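Local coordinates for diguanylate cyclase with PAS/PAC sensor (Marinobacter aquaeolei, PDB 3H9W), which probably makes the messenger cyclic di-GMP from two GTP molecules, this chain being the N-terminal PAS sensor part of the whole protein, at residues 40-52 with 68-80. Sequence-based numbering, arbitrary orientation.
Sequences WATRMHPEDQEWV and ADYRALHRDGHYV
R71 grips the D48 carboxylate side-on with two nitrogens, NE and NH2, in a salt bridge. R71 NE reaches D48 OD2 at 2.7 Å, and R71 NH2 meets OD1 from above the carboxylate plane. R71 N donates to D48 OD2 at 2.9 Å, from the face of its plane opposite to NE. W51 NE1 also donates to D48 OD1. A lysine in place of D48 would probably leave the R71 guanidinium without its mate and set a like charge beside it. D48 meets the guanidinium at its edge; the H45 ring lies flat over one face, planes 11° apart. H45 ND1 is spent as the N-cap acceptor for E47 N, which fixes the ring's rotation. Y79 lays its ring face against H45 CD2 and CB, the latter in a CH-pi contact.

Both segments belong to the PAS fold. Here helix 46-61 and the turn before it pack against strand 66-73, at one edge of the five-stranded antiparallel sheet. Backbone bonds bridge M44 to A72: H45 N to R71 O at 2.8 Å, and L73 N to R43 O at 3.0 Å.

The tight part lies around Y70. M44, a selenomethionine, has CG anti to its N (chi1 -169°) and bends at chi3. This puts M44 CE over the Y70 ring face in a CH-pi contact, 3.9 Å from the centroid. V52 CG2 touches Y70 CB, and W40 NE1 donates to Y70 OH at 3.0 Å.

The outer side is looser and watered. E47 OE1 stays 4.1 Å from R71 NH2, with a water bonded to both. Another water joins D48 OD1 to D69 O.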
ATOM      1  N   TRP A  40       9.705   9.853  11.278  1.00 22.25           N
ATOM      2  CA  TRP A  40      10.012   8.845  10.270  1.00 23.15           C
ATOM      3  C   TRP A  40      11.459   9.008   9.805  1.00 23.18           C
ATOM      4  O   TRP A  40      12.201   8.031   9.681  1.00 20.34           O
ATOM      5  CB  TRP A  40       9.046   9.022   9.096  1.00 22.90           C
ATOM      6  CG  TRP A  40       9.399   8.272   7.854  1.00 22.78           C
ATOM      7  CD1 TRP A  40       9.242   6.935   7.621  1.00 23.89           C
ATOM      8  CD2 TRP A  40       9.947   8.827   6.658  1.00 21.04           C
ATOM      9  NE1 TRP A  40       9.659   6.623   6.347  1.00 23.19           N
ATOM     10  CE2 TRP A  40      10.101   7.767   5.735  1.00 25.52           C
ATOM     11  CE3 TRP A  40      10.327  10.120   6.274  1.00 24.58           C
ATOM     12  CZ2 TRP A  40      10.619   7.960   4.451  1.00 24.87           C
ATOM     13  CZ3 TRP A  40      10.843  10.313   4.993  1.00 29.96           C
ATOM     14  CH2 TRP A  40      10.984   9.236   4.100  1.00 25.16           C
ATOM     15  N   ALA A  41      11.856  10.253   9.554  1.00 21.36           N
ATOM     16  CA  ALA A  41      13.213  10.561   9.097  1.00 25.17           C
ATOM     17  C   ALA A  41      14.278  10.278  10.156  1.00 26.82           C
ATOM     18  O   ALA A  41      15.393   9.854   9.836  1.00 26.80           O
ATOM     19  CB  ALA A  41      13.288  12.031   8.662  1.00 24.10           C
ATOM     20  N   THR A  42      13.940  10.519  11.416  1.00 27.81           N
ATOM     21  CA  THR A  42      14.880  10.292  12.506  1.00 26.48           C
ATOM     22  C   THR A  42      15.109   8.812  12.794  1.00 27.43           C
ATOM     23  O   THR A  42      16.237   8.387  13.027  1.00 26.21           O
ATOM     24  CB  THR A  42      14.394  10.993  13.789  1.00 32.56           C
ATOM     25  OG1 THR A  42      14.453  12.413  13.599  1.00 26.62           O
ATOM     26  CG2 THR A  42      15.258  10.606  14.984  1.00 33.31           C
ATOM     27  N   ARG A  43      14.034   8.034  12.767  1.00 26.57           N
ATOM     28  CA  ARG A  43      14.100   6.604  13.055  1.00 22.19           C
ATOM     29  C   ARG A  43      14.532   5.815  11.826  1.00 26.23           C
ATOM     30  O   ARG A  43      13.829   4.917  11.354  1.00 23.22           O
ATOM     31  CB  ARG A  43      12.730   6.148  13.551  1.00 21.02           C
ATOM     32  CG  ARG A  43      12.340   6.887  14.819  1.00 19.82           C
ATOM     33  CD  ARG A  43      10.875   6.727  15.192  1.00 27.08           C
ATOM     34  NE  ARG A  43      10.576   7.536  16.372  1.00 25.08           N
ATOM     35  CZ  ARG A  43       9.381   7.622  16.944  1.00 30.69           C
ATOM     36  NH1 ARG A  43       8.351   6.945  16.448  1.00 22.90           N
ATOM     37  NH2 ARG A  43       9.220   8.386  18.018  1.00 35.27           N
HETATM   38  N   MSE A  44      15.719   6.142  11.334  1.00 24.14           N
HETATM   39  CA  MSE A  44      16.252   5.519  10.138  1.00 22.71           C
HETATM   40  C   MSE A  44      17.775   5.442  10.223  1.00 25.09           C
HETATM   41  O   MSE A  44      18.410   6.241  10.910  1.00 26.87           O
HETATM   42  CB  MSE A  44      15.830   6.366   8.936  1.00 26.04           C
HETATM   43  CG  MSE A  44      16.071   5.756   7.581  1.00 26.46           C
HETATM   44 SE   MSE A  44      15.540   7.017   6.221  1.00 35.28          SE
HETATM   45  CE  MSE A  44      13.612   6.982   6.505  1.00 26.77           C
ATOM     46  N   HIS A  45      18.350   4.473   9.523  1.00 22.89           N
ATOM     47  CA  HIS A  45      19.801   4.285   9.495  1.00 28.66           C
ATOM     48  C   HIS A  45      20.450   5.555   8.934  1.00 31.24           C
ATOM     49  O   HIS A  45      19.925   6.165   8.001  1.00 25.18           O
ATOM     50  CB  HIS A  45      20.123   3.081   8.614  1.00 25.27           C
ATOM     51  CG  HIS A  45      21.551   2.641   8.682  1.00 29.79           C
ATOM     52  ND1 HIS A  45      22.586   3.388   8.167  1.00 27.12           N
ATOM     53  CD2 HIS A  45      22.112   1.523   9.202  1.00 28.50           C
ATOM     54  CE1 HIS A  45      23.726   2.751   8.364  1.00 36.15           C
ATOM     55  NE2 HIS A  45      23.467   1.617   8.990  1.00 31.91           N
ATOM     56  N   PRO A  46      21.600   5.976   9.499  1.00 30.19           N
ATOM     57  CA  PRO A  46      22.282   7.185   9.024  1.00 27.02           C
ATOM     58  C   PRO A  46      22.648   7.218   7.538  1.00 27.70           C
ATOM     59  O   PRO A  46      22.583   8.273   6.911  1.00 33.22           O
ATOM     60  CB  PRO A  46      23.517   7.275   9.936  1.00 34.36           C
ATOM     61  CG  PRO A  46      23.767   5.848  10.327  1.00 36.58           C
ATOM     62  CD  PRO A  46      22.364   5.341  10.589  1.00 32.96           C
ATOM     63  N   GLU A  47      23.024   6.076   6.972  1.00 25.39           N
ATOM     64  CA  GLU A  47      23.391   6.037   5.563  1.00 26.39           C
ATOM     65  C   GLU A  47      22.161   6.068   4.660  1.00 26.81           C
ATOM     66  O   GLU A  47      22.266   6.325   3.460  1.00 25.46           O
ATOM     67  CB  GLU A  47      24.239   4.796   5.252  1.00 28.03           C
ATOM     68  CG  GLU A  47      25.555   4.736   6.036  1.00 32.72           C
ATOM     69  CD  GLU A  47      26.521   3.693   5.506  1.00 35.90           C
ATOM     70  OE1 GLU A  47      26.066   2.698   4.900  1.00 51.51           O
ATOM     71  OE2 GLU A  47      27.742   3.855   5.710  1.00 41.60           O
ATOM     72  N   ASP A  48      20.993   5.800   5.235  1.00 27.01           N
ATOM     73  CA  ASP A  48      19.764   5.822   4.460  1.00 19.78           C
ATOM     74  C   ASP A  48      19.125   7.201   4.551  1.00 25.18           C
ATOM     75  O   ASP A  48      18.511   7.681   3.592  1.00 23.30           O
ATOM     76  CB  ASP A  48      18.800   4.728   4.936  1.00 18.24           C
ATOM     77  CG  ASP A  48      19.182   3.365   4.410  1.00 23.61           C
ATOM     78  OD1 ASP A  48      19.637   3.291   3.242  1.00 27.93           O
ATOM     79  OD2 ASP A  48      19.019   2.360   5.133  1.00 25.97           O
ATOM     80  N   GLN A  49      19.277   7.853   5.698  1.00 25.18           N
ATOM     81  CA  GLN A  49      18.720   9.189   5.863  1.00 22.28           C
ATOM     82  C   GLN A  49      19.373  10.064   4.804  1.00 21.07           C
ATOM     83  O   GLN A  49      18.798  11.049   4.365  1.00 29.42           O
ATOM     84  CB  GLN A  49      19.052   9.745   7.249  1.00 25.01           C
ATOM     85  CG  GLN A  49      18.557   8.907   8.413  1.00 28.00           C
ATOM     86  CD  GLN A  49      19.062   9.437   9.743  1.00 42.99           C
ATOM     87  OE1 GLN A  49      20.266   9.620   9.928  1.00 39.46           O
ATOM     88  NE2 GLN A  49      18.148   9.684  10.673  1.00 35.65           N
ATOM     89  N   GLU A  50      20.580   9.672   4.397  1.00 33.89           N
ATOM     90  CA  GLU A  50      21.367  10.397   3.397  1.00 42.37           C
ATOM     91  C   GLU A  50      20.755  10.465   1.999  1.00 47.50           C
ATOM     92  O   GLU A  50      21.227  11.231   1.153  1.00 50.45           O
ATOM     93  CB  GLU A  50      22.773   9.788   3.294  1.00 41.49           C
ATOM     94  CG  GLU A  50      23.783  10.351   4.293  1.00 46.44           C
ATOM     95  CD  GLU A  50      25.113   9.602   4.301  1.00 47.39           C
ATOM     96  OE1 GLU A  50      25.606   9.217   3.218  1.00 40.62           O
ATOM     97  OE2 GLU A  50      25.677   9.411   5.400  1.00 54.96           O
ATOM     98  N   TRP A  51      19.706   9.685   1.742  1.00 40.64           N
ATOM     99  CA  TRP A  51      19.103   9.702   0.414  1.00 30.00           C
ATOM    100  C   TRP A  51      17.591   9.531   0.384  1.00 24.39           C
ATOM    101  O   TRP A  51      16.914  10.110  -0.464  1.00 19.80           O
ATOM    102  CB  TRP A  51      19.745   8.620  -0.461  1.00 31.27           C
ATOM    103  CG  TRP A  51      19.352   7.210  -0.114  1.00 20.74           C
ATOM    104  CD1 TRP A  51      19.993   6.354   0.741  1.00 19.91           C
ATOM    105  CD2 TRP A  51      18.223   6.490  -0.629  1.00 20.91           C
ATOM    106  NE1 TRP A  51      19.333   5.141   0.783  1.00 23.36           N
ATOM    107  CE2 TRP A  51      18.245   5.200  -0.049  1.00 24.91           C
ATOM    108  CE3 TRP A  51      17.197   6.810  -1.528  1.00 18.94           C
ATOM    109  CZ2 TRP A  51      17.276   4.232  -0.336  1.00 19.97           C
ATOM    110  CZ3 TRP A  51      16.232   5.846  -1.815  1.00 19.85           C
ATOM    111  CH2 TRP A  51      16.281   4.570  -1.219  1.00 21.70           C
ATOM    112  N   VAL A  52      17.064   8.737   1.310  1.00 22.27           N
ATOM    113  CA  VAL A  52      15.628   8.468   1.359  1.00 21.94           C
ATOM    114  C   VAL A  52      14.770   9.718   1.539  1.00 22.19           C
ATOM    115  O   VAL A  52      13.779   9.908   0.837  1.00 23.35           O
ATOM    116  CB  VAL A  52      15.298   7.466   2.486  1.00 21.22           C
ATOM    117  CG1 VAL A  52      13.782   7.301   2.616  1.00 20.60           C
ATOM    118  CG2 VAL A  52      15.950   6.117   2.185  1.00 13.62           C
ATOM    119  N   ALA A  68      10.665   3.174  -1.398  1.00 19.08           N
ATOM    120  CA  ALA A  68      12.066   3.144  -0.997  1.00 17.73           C
ATOM    121  C   ALA A  68      12.321   2.039   0.011  1.00 22.10           C
ATOM    122  O   ALA A  68      11.468   1.735   0.848  1.00 24.38           O
ATOM    123  CB  ALA A  68      12.475   4.498  -0.391  1.00 22.23           C
ATOM    124  N   ASP A  69      13.498   1.432  -0.088  1.00 20.56           N
ATOM    125  CA  ASP A  69      13.907   0.373   0.821  1.00 20.30           C
ATOM    126  C   ASP A  69      14.978   0.965   1.722  1.00 20.84           C
ATOM    127  O   ASP A  69      15.938   1.562   1.238  1.00 21.34           O
ATOM    128  CB  ASP A  69      14.506  -0.806   0.045  1.00 23.82           C
ATOM    129  CG  ASP A  69      13.471  -1.587  -0.738  1.00 29.46           C
ATOM    130  OD1 ASP A  69      12.341  -1.082  -0.908  1.00 27.66           O
ATOM    131  OD2 ASP A  69      13.793  -2.709  -1.184  1.00 23.61           O
ATOM    132  N   TYR A  70      14.813   0.810   3.030  1.00 21.40           N
ATOM    133  CA  TYR A  70      15.795   1.340   3.962  1.00 23.67           C
ATOM    134  C   TYR A  70      15.758   0.619   5.301  1.00 26.45           C
ATOM    135  O   TYR A  70      14.838  -0.160   5.597  1.00 18.82           O
ATOM    136  CB  TYR A  70      15.566   2.843   4.189  1.00 20.40           C
ATOM    137  CG  TYR A  70      14.173   3.160   4.664  1.00 18.59           C
ATOM    138  CD1 TYR A  70      13.160   3.475   3.757  1.00 17.18           C
ATOM    139  CD2 TYR A  70      13.843   3.072   6.017  1.00 19.57           C
ATOM    140  CE1 TYR A  70      11.852   3.688   4.188  1.00 17.10           C
ATOM    141  CE2 TYR A  70      12.533   3.288   6.455  1.00 15.98           C
ATOM    142  CZ  TYR A  70      11.546   3.590   5.529  1.00 16.13           C
ATOM    143  OH  TYR A  70      10.244   3.758   5.955  1.00 20.13           O
ATOM    144  N   ARG A  71      16.780   0.885   6.105  1.00 17.98           N
ATOM    145  CA  ARG A  71      16.901   0.299   7.421  1.00 21.45           C
ATOM    146  C   ARG A  71      16.251   1.238   8.424  1.00 25.98           C
ATOM    147  O   ARG A  71      16.726   2.358   8.646  1.00 26.65           O
ATOM    148  CB  ARG A  71      18.384   0.090   7.756  1.00 28.75           C
ATOM    149  CG  ARG A  71      19.031  -1.015   6.925  1.00 21.40           C
ATOM    150  CD  ARG A  71      20.512  -0.776   6.684  1.00 31.75           C
ATOM    151  NE  ARG A  71      20.757   0.339   5.761  1.00 24.37           N
ATOM    152  CZ  ARG A  71      21.969   0.718   5.363  1.00 34.64           C
ATOM    153  NH1 ARG A  71      23.044   0.074   5.803  1.00 26.37           N
ATOM    154  NH2 ARG A  71      22.110   1.745   4.539  1.00 28.37           N
ATOM    155  N   ALA A  72      15.144   0.790   9.005  1.00 20.82           N
ATOM    156  CA  ALA A  72      14.427   1.581   9.994  1.00 24.39           C
ATOM    157  C   ALA A  72      15.045   1.295  11.349  1.00 18.81           C
ATOM    158  O   ALA A  72      15.528   0.191  11.602  1.00 24.07           O
ATOM    159  CB  ALA A  72      12.936   1.198  10.006  1.00 23.15           C
ATOM    160  N   LEU A  73      15.024   2.291  12.219  1.00 19.98           N
ATOM    161  CA  LEU A  73      15.599   2.161  13.551  1.00 20.41           C
ATOM    162  C   LEU A  73      14.575   1.684  14.568  1.00 22.64           C
ATOM    163  O   LEU A  73      13.550   2.332  14.779  1.00 22.48           O
ATOM    164  CB  LEU A  73      16.164   3.515  13.997  1.00 21.45           C
ATOM    165  CG  LEU A  73      16.792   3.580  15.386  1.00 24.44           C
ATOM    166  CD1 LEU A  73      18.006   2.657  15.445  1.00 29.28           C
ATOM    167  CD2 LEU A  73      17.192   5.010  15.695  1.00 27.52           C
ATOM    168  N   HIS A  74      14.852   0.545  15.190  1.00 24.36           N
ATOM    169  CA  HIS A  74      13.975  -0.002  16.215  1.00 20.02           C
ATOM    170  C   HIS A  74      14.305   0.770  17.490  1.00 26.74           C
ATOM    171  O   HIS A  74      15.429   1.260  17.638  1.00 22.29           O
ATOM    172  CB  HIS A  74      14.270  -1.493  16.402  1.00 23.56           C
ATOM    173  CG  HIS A  74      13.326  -2.186  17.330  1.00 23.80           C
ATOM    174  ND1 HIS A  74      13.326  -1.970  18.691  1.00 26.12           N
ATOM    175  CD2 HIS A  74      12.351  -3.093  17.091  1.00 21.76           C
ATOM    176  CE1 HIS A  74      12.391  -2.717  19.252  1.00 18.95           C
ATOM    177  NE2 HIS A  74      11.785  -3.407  18.303  1.00 19.91           N
ATOM    178  N   ARG A  75      13.354   0.903  18.411  1.00 20.50           N
ATOM    179  CA  ARG A  75      13.661   1.645  19.631  1.00 24.59           C
ATOM    180  C   ARG A  75      14.823   1.027  20.403  1.00 23.57           C
ATOM    181  O   ARG A  75      15.582   1.746  21.054  1.00 27.77           O
ATOM    182  CB  ARG A  75      12.429   1.762  20.551  1.00 24.94           C
ATOM    183  CG  ARG A  75      11.818   0.450  20.989  1.00 39.00           C
ATOM    184  CD  ARG A  75      11.064   0.654  22.291  1.00 44.80           C
ATOM    185  NE  ARG A  75      11.963   1.218  23.289  1.00 47.24           N
ATOM    186  CZ  ARG A  75      13.010   0.575  23.793  1.00 41.86           C
ATOM    187  NH1 ARG A  75      13.788   1.170  24.690  1.00 45.07           N
ATOM    188  NH2 ARG A  75      13.269  -0.671  23.422  1.00 30.78           N
ATOM    189  N   ASP A  76      14.978  -0.295  20.334  1.00 24.14           N
ATOM    190  CA  ASP A  76      16.073  -0.931  21.068  1.00 24.72           C
ATOM    191  C   ASP A  76      17.444  -0.742  20.416  1.00 30.60           C
ATOM    192  O   ASP A  76      18.449  -1.269  20.896  1.00 28.01           O
ATOM    193  CB  ASP A  76      15.804  -2.429  21.330  1.00 21.39           C
ATOM    194  CG  ASP A  76      15.859  -3.287  20.078  1.00 26.83           C
ATOM    195  OD1 ASP A  76      16.508  -2.900  19.089  1.00 27.81           O
ATOM    196  OD2 ASP A  76      15.252  -4.382  20.100  1.00 29.66           O
ATOM    197  N   GLY A  77      17.487   0.009  19.323  1.00 28.27           N
ATOM    198  CA  GLY A  77      18.761   0.271  18.679  1.00 28.78           C
ATOM    199  C   GLY A  77      19.126  -0.508  17.433  1.00 27.58           C
ATOM    200  O   GLY A  77      19.974  -0.050  16.668  1.00 29.29           O
ATOM    201  N   HIS A  78      18.524  -1.674  17.212  1.00 24.15           N
ATOM    202  CA  HIS A  78      18.863  -2.424  16.013  1.00 23.45           C
ATOM    203  C   HIS A  78      18.056  -1.927  14.816  1.00 23.68           C
ATOM    204  O   HIS A  78      17.077  -1.192  14.971  1.00 23.12           O
ATOM    205  CB  HIS A  78      18.674  -3.938  16.223  1.00 27.96           C
ATOM    206  CG  HIS A  78      17.265  -4.424  16.077  1.00 19.77           C
ATOM    207  ND1 HIS A  78      16.315  -4.281  17.066  1.00 27.58           N
ATOM    208  CD2 HIS A  78      16.662  -5.103  15.072  1.00 27.87           C
ATOM    209  CE1 HIS A  78      15.187  -4.852  16.676  1.00 28.14           C
ATOM    210  NE2 HIS A  78      15.372  -5.359  15.471  1.00 29.72           N
ATOM    211  N   TYR A  79      18.480  -2.327  13.623  1.00 23.34           N
ATOM    212  CA  TYR A  79      17.833  -1.905  12.387  1.00 21.93           C
ATOM    213  C   TYR A  79      16.951  -2.971  11.756  1.00 25.31           C
ATOM    214  O   TYR A  79      17.274  -4.160  11.794  1.00 19.49           O
ATOM    215  CB  TYR A  79      18.904  -1.468  11.388  1.00 23.44           C
ATOM    216  CG  TYR A  79      19.571  -0.177  11.790  1.00 27.82           C
ATOM    217  CD1 TYR A  79      18.872   1.020  11.743  1.00 30.04           C
ATOM    218  CD2 TYR A  79      20.885  -0.155  12.258  1.00 34.45           C
ATOM    219  CE1 TYR A  79      19.450   2.206  12.154  1.00 41.65           C
ATOM    220  CE2 TYR A  79      21.477   1.037  12.671  1.00 32.41           C
ATOM    221  CZ  TYR A  79      20.748   2.209  12.617  1.00 28.96           C
ATOM    222  OH  TYR A  79      21.297   3.399  13.028  1.00 47.04           O
ATOM    223  N   VAL A  80      15.838  -2.532  11.174  1.00 19.13           N
ATOM    224  CA  VAL A  80      14.903  -3.427  10.504  1.00 16.36           C
ATOM    225  C   VAL A  80      14.687  -2.924   9.075  1.00 18.90           C
ATOM    226  O   VAL A  80      14.346  -1.762   8.862  1.00 18.89           O
ATOM    227  CB  VAL A  80      13.528  -3.461  11.219  1.00 23.56           C
ATOM    228  CG1 VAL A  80      12.573  -4.416  10.487  1.00 21.14           C
ATOM    229  CG2 VAL A  80      13.706  -3.886  12.662  1.00 24.64           C
TER
HETATM  230  O   HOH W   1      19.811   6.288  13.260  1.00 38.24           O
HETATM  231  O   HOH W   2      24.715   1.137   3.338  1.00 37.77           O
HETATM  232  O   HOH W   3      18.629   1.258   1.285  1.00 26.07           O